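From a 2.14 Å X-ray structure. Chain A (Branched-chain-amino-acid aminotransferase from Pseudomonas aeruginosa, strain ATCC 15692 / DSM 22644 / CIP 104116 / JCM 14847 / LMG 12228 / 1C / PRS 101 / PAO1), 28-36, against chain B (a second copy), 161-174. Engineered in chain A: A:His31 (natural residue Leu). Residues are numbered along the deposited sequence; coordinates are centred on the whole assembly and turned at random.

Chain A 28-36: THTHHYGMG
Chain B (161-174) SNGAYINSMLALQE

The A stretch forms a short helix, A:His29 to A:Tyr33, ending at A:Gly34, whose positive phi (72/-2) turns the chain into A:Met35. In B, residues 162-164 have helical phi/psi and lead into the regular helix from B:Ile166 onward. The helix axes pass 11.4 Å apart at 110°. The closest CA-CA approach is at A:Gly34 and B:Gly163, and the two stretches together bury 528 Å². CA separations set the register: A:Tyr33-B:Asn162 4.6 Å, A:Gly34-B:Gly163 4.0 Å, A:Met35-B:Ile166 5.3 Å.

One hydrogen bond crosses. B:Asn162, chi1 m (-62°) and chi2 14°, directs ND2 to A:His31 O (2.9 Å, N-H...O angle 143°); A:His31 is an engineered residue, and here its backbone carbonyl accepts while its CA-to-CB bond points away. Two CA-H...O contacts accompany this bond, B:Asn162 CA to A:His32 O and A:Tyr33 CA to B:Asn162 O, each 3.3 Å. Glycine suits position 34 doubly: positive phi favours it, and an ideal CB built on A:Gly34 would lie 2.6 Å from B:Gly163 CA, a clash.

Beyond this backbone crossing, sulfur and hydrocarbon fill the space. B:Met169 (m, t, p) points toward A, and its SD lies 3.4 Å from A:Met35 CB and 4.1 Å from A:Tyr33 CB. The same SD sits 3.5 Å from A:His29 CE1, 88° off the ring normal and therefore at the ring edge; A:His29, chi1 t (-166°), brings its ring end nearer although its CB points sideways. A:Met35 also points toward its partner. Its chi1 t, chi2 p and chi3 140°, between wells, carry SD to 4.1 Å from B:Ile166 CG2 and CE to 4.3 Å from B:Leu170 CD2. B:Ile166 (m, t) extends CD1 to 3.2 Å from A:Gly34 O. A:Tyr33, chi1 m, presents its ring edge, CD1, 3.8 Å from B:Tyr165 CB.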

# COMPACT_ATOMS: atom_id res chain seq x y z
N THR A 28 -3.19 -20.51 -30.44
CA THR A 28 -4.34 -19.70 -30.06
C THR A 28 -3.91 -18.57 -29.13
O THR A 28 -3.10 -18.77 -28.22
CB THR A 28 -5.39 -20.58 -29.39
OG1 THR A 28 -5.73 -21.67 -30.25
CG2 THR A 28 -6.64 -19.79 -29.08
N HIS A 29 -4.45 -17.38 -29.37
CA HIS A 29 -3.98 -16.18 -28.67
C HIS A 29 -4.29 -16.25 -27.17
O HIS A 29 -3.43 -15.98 -26.34
CB HIS A 29 -4.60 -14.93 -29.29
CG HIS A 29 -3.94 -13.66 -28.87
ND1 HIS A 29 -4.28 -13.00 -27.70
CD2 HIS A 29 -2.98 -12.91 -29.45
CE1 HIS A 29 -3.55 -11.90 -27.59
NE2 HIS A 29 -2.75 -11.83 -28.64
N THR A 30 -5.53 -16.61 -26.82
CA THR A 30 -5.88 -16.76 -25.41
C THR A 30 -5.04 -17.84 -24.75
O THR A 30 -4.73 -17.75 -23.55
CB THR A 30 -7.37 -17.06 -25.26
OG1 THR A 30 -8.14 -16.00 -25.85
CG2 THR A 30 -7.76 -17.20 -23.79
N HIS A 31 -4.64 -18.87 -25.51
CA HIS A 31 -3.80 -19.93 -24.96
C HIS A 31 -2.45 -19.40 -24.51
O HIS A 31 -1.87 -19.92 -23.55
CB HIS A 31 -3.61 -21.02 -26.01
CG HIS A 31 -3.35 -22.38 -25.44
ND1 HIS A 31 -2.86 -23.42 -26.19
CD2 HIS A 31 -3.54 -22.87 -24.19
CE1 HIS A 31 -2.74 -24.49 -25.43
NE2 HIS A 31 -3.14 -24.19 -24.21
N HIS A 32 -1.94 -18.36 -25.17
CA HIS A 32 -0.61 -17.83 -24.88
C HIS A 32 -0.63 -16.60 -24.00
O HIS A 32 0.38 -16.31 -23.34
CB HIS A 32 0.13 -17.50 -26.19
CG HIS A 32 0.52 -18.70 -26.98
ND1 HIS A 32 1.83 -19.11 -27.11
CD2 HIS A 32 -0.22 -19.59 -27.69
CE1 HIS A 32 1.88 -20.19 -27.87
NE2 HIS A 32 0.65 -20.50 -28.23
N TYR A 33 -1.74 -15.85 -23.97
CA TYR A 33 -1.79 -14.60 -23.23
C TYR A 33 -2.94 -14.52 -22.24
O TYR A 33 -3.08 -13.49 -21.56
CB TYR A 33 -1.85 -13.42 -24.20
CG TYR A 33 -0.70 -13.39 -25.18
CD1 TYR A 33 0.56 -12.95 -24.78
CD2 TYR A 33 -0.86 -13.81 -26.49
CE1 TYR A 33 1.62 -12.92 -25.67
CE2 TYR A 33 0.19 -13.78 -27.39
CZ TYR A 33 1.43 -13.34 -26.97
OH TYR A 33 2.49 -13.31 -27.85
N GLY A 34 -3.77 -15.55 -22.13
CA GLY A 34 -4.81 -15.59 -21.12
C GLY A 34 -5.98 -14.66 -21.34
O GLY A 34 -6.92 -14.68 -20.53
N MET A 35 -5.97 -13.85 -22.39
CA MET A 35 -7.05 -12.89 -22.64
C MET A 35 -8.28 -13.64 -23.13
O MET A 35 -8.38 -14.01 -24.31
CB MET A 35 -6.60 -11.83 -23.64
CG MET A 35 -7.64 -10.76 -23.94
SD MET A 35 -8.10 -9.81 -22.48
CE MET A 35 -8.21 -8.17 -23.18
N GLY A 36 -9.21 -13.87 -22.23
CA GLY A 36 -10.46 -14.51 -22.57
C GLY A 36 -11.34 -14.53 -21.34
O GLY A 36 -10.87 -14.33 -20.21
N SER B 161 4.72 -16.02 -17.57
CA SER B 161 3.52 -16.84 -17.58
C SER B 161 2.50 -16.32 -18.59
O SER B 161 2.46 -15.13 -18.90
CB SER B 161 2.89 -16.90 -16.18
OG SER B 161 2.80 -15.61 -15.61
N ASN B 162 1.66 -17.24 -19.08
CA ASN B 162 0.71 -16.91 -20.14
C ASN B 162 -0.37 -15.96 -19.64
O ASN B 162 -0.58 -14.88 -20.21
CB ASN B 162 0.08 -18.19 -20.69
CG ASN B 162 1.10 -19.11 -21.33
OD1 ASN B 162 2.30 -18.95 -21.14
ND2 ASN B 162 0.61 -20.09 -22.08
N GLY B 163 -1.08 -16.35 -18.58
CA GLY B 163 -2.21 -15.57 -18.11
C GLY B 163 -1.85 -14.21 -17.56
O GLY B 163 -2.73 -13.34 -17.46
N ALA B 164 -0.58 -13.99 -17.21
CA ALA B 164 -0.17 -12.71 -16.65
C ALA B 164 -0.14 -11.59 -17.68
O ALA B 164 0.04 -10.43 -17.30
CB ALA B 164 1.21 -12.84 -16.01
N TYR B 165 -0.31 -11.90 -18.97
CA TYR B 165 -0.22 -10.88 -20.00
C TYR B 165 -1.56 -10.22 -20.32
O TYR B 165 -1.61 -9.38 -21.23
CB TYR B 165 0.39 -11.48 -21.27
CG TYR B 165 1.90 -11.52 -21.20
CD1 TYR B 165 2.55 -12.54 -20.53
CD2 TYR B 165 2.67 -10.52 -21.78
CE1 TYR B 165 3.93 -12.58 -20.44
CE2 TYR B 165 4.05 -10.54 -21.70
CZ TYR B 165 4.67 -11.58 -21.03
OH TYR B 165 6.05 -11.61 -20.96
N ILE B 166 -2.63 -10.56 -19.60
CA ILE B 166 -3.86 -9.79 -19.70
C ILE B 166 -3.59 -8.34 -19.32
O ILE B 166 -4.06 -7.40 -19.99
CB ILE B 166 -4.96 -10.39 -18.80
CG1 ILE B 166 -5.30 -11.81 -19.25
CG2 ILE B 166 -6.20 -9.51 -18.81
CD1 ILE B 166 -6.29 -12.49 -18.32
N ASN B 167 -2.82 -8.13 -18.25
CA ASN B 167 -2.50 -6.78 -17.80
C ASN B 167 -1.73 -6.01 -18.86
O ASN B 167 -1.96 -4.82 -19.07
CB ASN B 167 -1.71 -6.88 -16.49
CG ASN B 167 -1.20 -5.54 -16.01
OD1 ASN B 167 -0.06 -5.16 -16.29
ND2 ASN B 167 -2.03 -4.82 -15.27
N SER B 168 -0.81 -6.69 -19.56
CA SER B 168 -0.07 -6.03 -20.64
C SER B 168 -1.00 -5.63 -21.78
O SER B 168 -0.87 -4.53 -22.33
CB SER B 168 1.03 -6.95 -21.16
OG SER B 168 2.05 -7.12 -20.18
N MET B 169 -1.94 -6.51 -22.14
CA MET B 169 -2.85 -6.20 -23.25
C MET B 169 -3.75 -5.02 -22.91
O MET B 169 -3.96 -4.14 -23.75
CB MET B 169 -3.68 -7.43 -23.60
CG MET B 169 -2.87 -8.57 -24.19
SD MET B 169 -3.93 -9.93 -24.68
CE MET B 169 -4.99 -9.12 -25.87
N LEU B 170 -4.30 -5.00 -21.69
CA LEU B 170 -5.15 -3.88 -21.28
C LEU B 170 -4.41 -2.56 -21.39
O LEU B 170 -4.98 -1.55 -21.83
CB LEU B 170 -5.65 -4.10 -19.85
CG LEU B 170 -6.67 -5.22 -19.62
CD1 LEU B 170 -6.95 -5.40 -18.14
CD2 LEU B 170 -7.96 -4.93 -20.37
N ALA B 171 -3.13 -2.54 -21.01
CA ALA B 171 -2.36 -1.30 -21.02
C ALA B 171 -1.96 -0.91 -22.43
O ALA B 171 -1.95 0.28 -22.77
CB ALA B 171 -1.12 -1.44 -20.14
N LEU B 172 -1.61 -1.88 -23.28
CA LEU B 172 -1.28 -1.56 -24.66
C LEU B 172 -2.49 -1.03 -25.41
O LEU B 172 -2.38 -0.08 -26.19
CB LEU B 172 -0.70 -2.79 -25.37
CG LEU B 172 -0.33 -2.59 -26.84
CD1 LEU B 172 0.63 -1.42 -27.01
CD2 LEU B 172 0.26 -3.85 -27.44
N GLN B 173 -3.67 -1.64 -25.19
CA GLN B 173 -4.89 -1.13 -25.82
C GLN B 173 -5.18 0.30 -25.37
O GLN B 173 -5.60 1.14 -26.18
CB GLN B 173 -6.08 -2.03 -25.49
CG GLN B 173 -6.06 -3.39 -26.16
CD GLN B 173 -7.27 -4.24 -25.77
OE1 GLN B 173 -8.15 -3.79 -25.04
NE2 GLN B 173 -7.31 -5.48 -26.26
N GLU B 174 -4.97 0.59 -24.08
CA GLU B 174 -5.21 1.93 -23.57
C GLU B 174 -4.27 2.95 -24.22
O GLU B 174 -4.71 4.01 -24.68
CB GLU B 174 -5.04 1.95 -22.05
CG GLU B 174 -5.14 3.34 -21.44
CD GLU B 174 -4.81 3.37 -19.95
OE1 GLU B 174 -3.74 2.85 -19.57
OE2 GLU B 174 -5.62 3.90 -19.17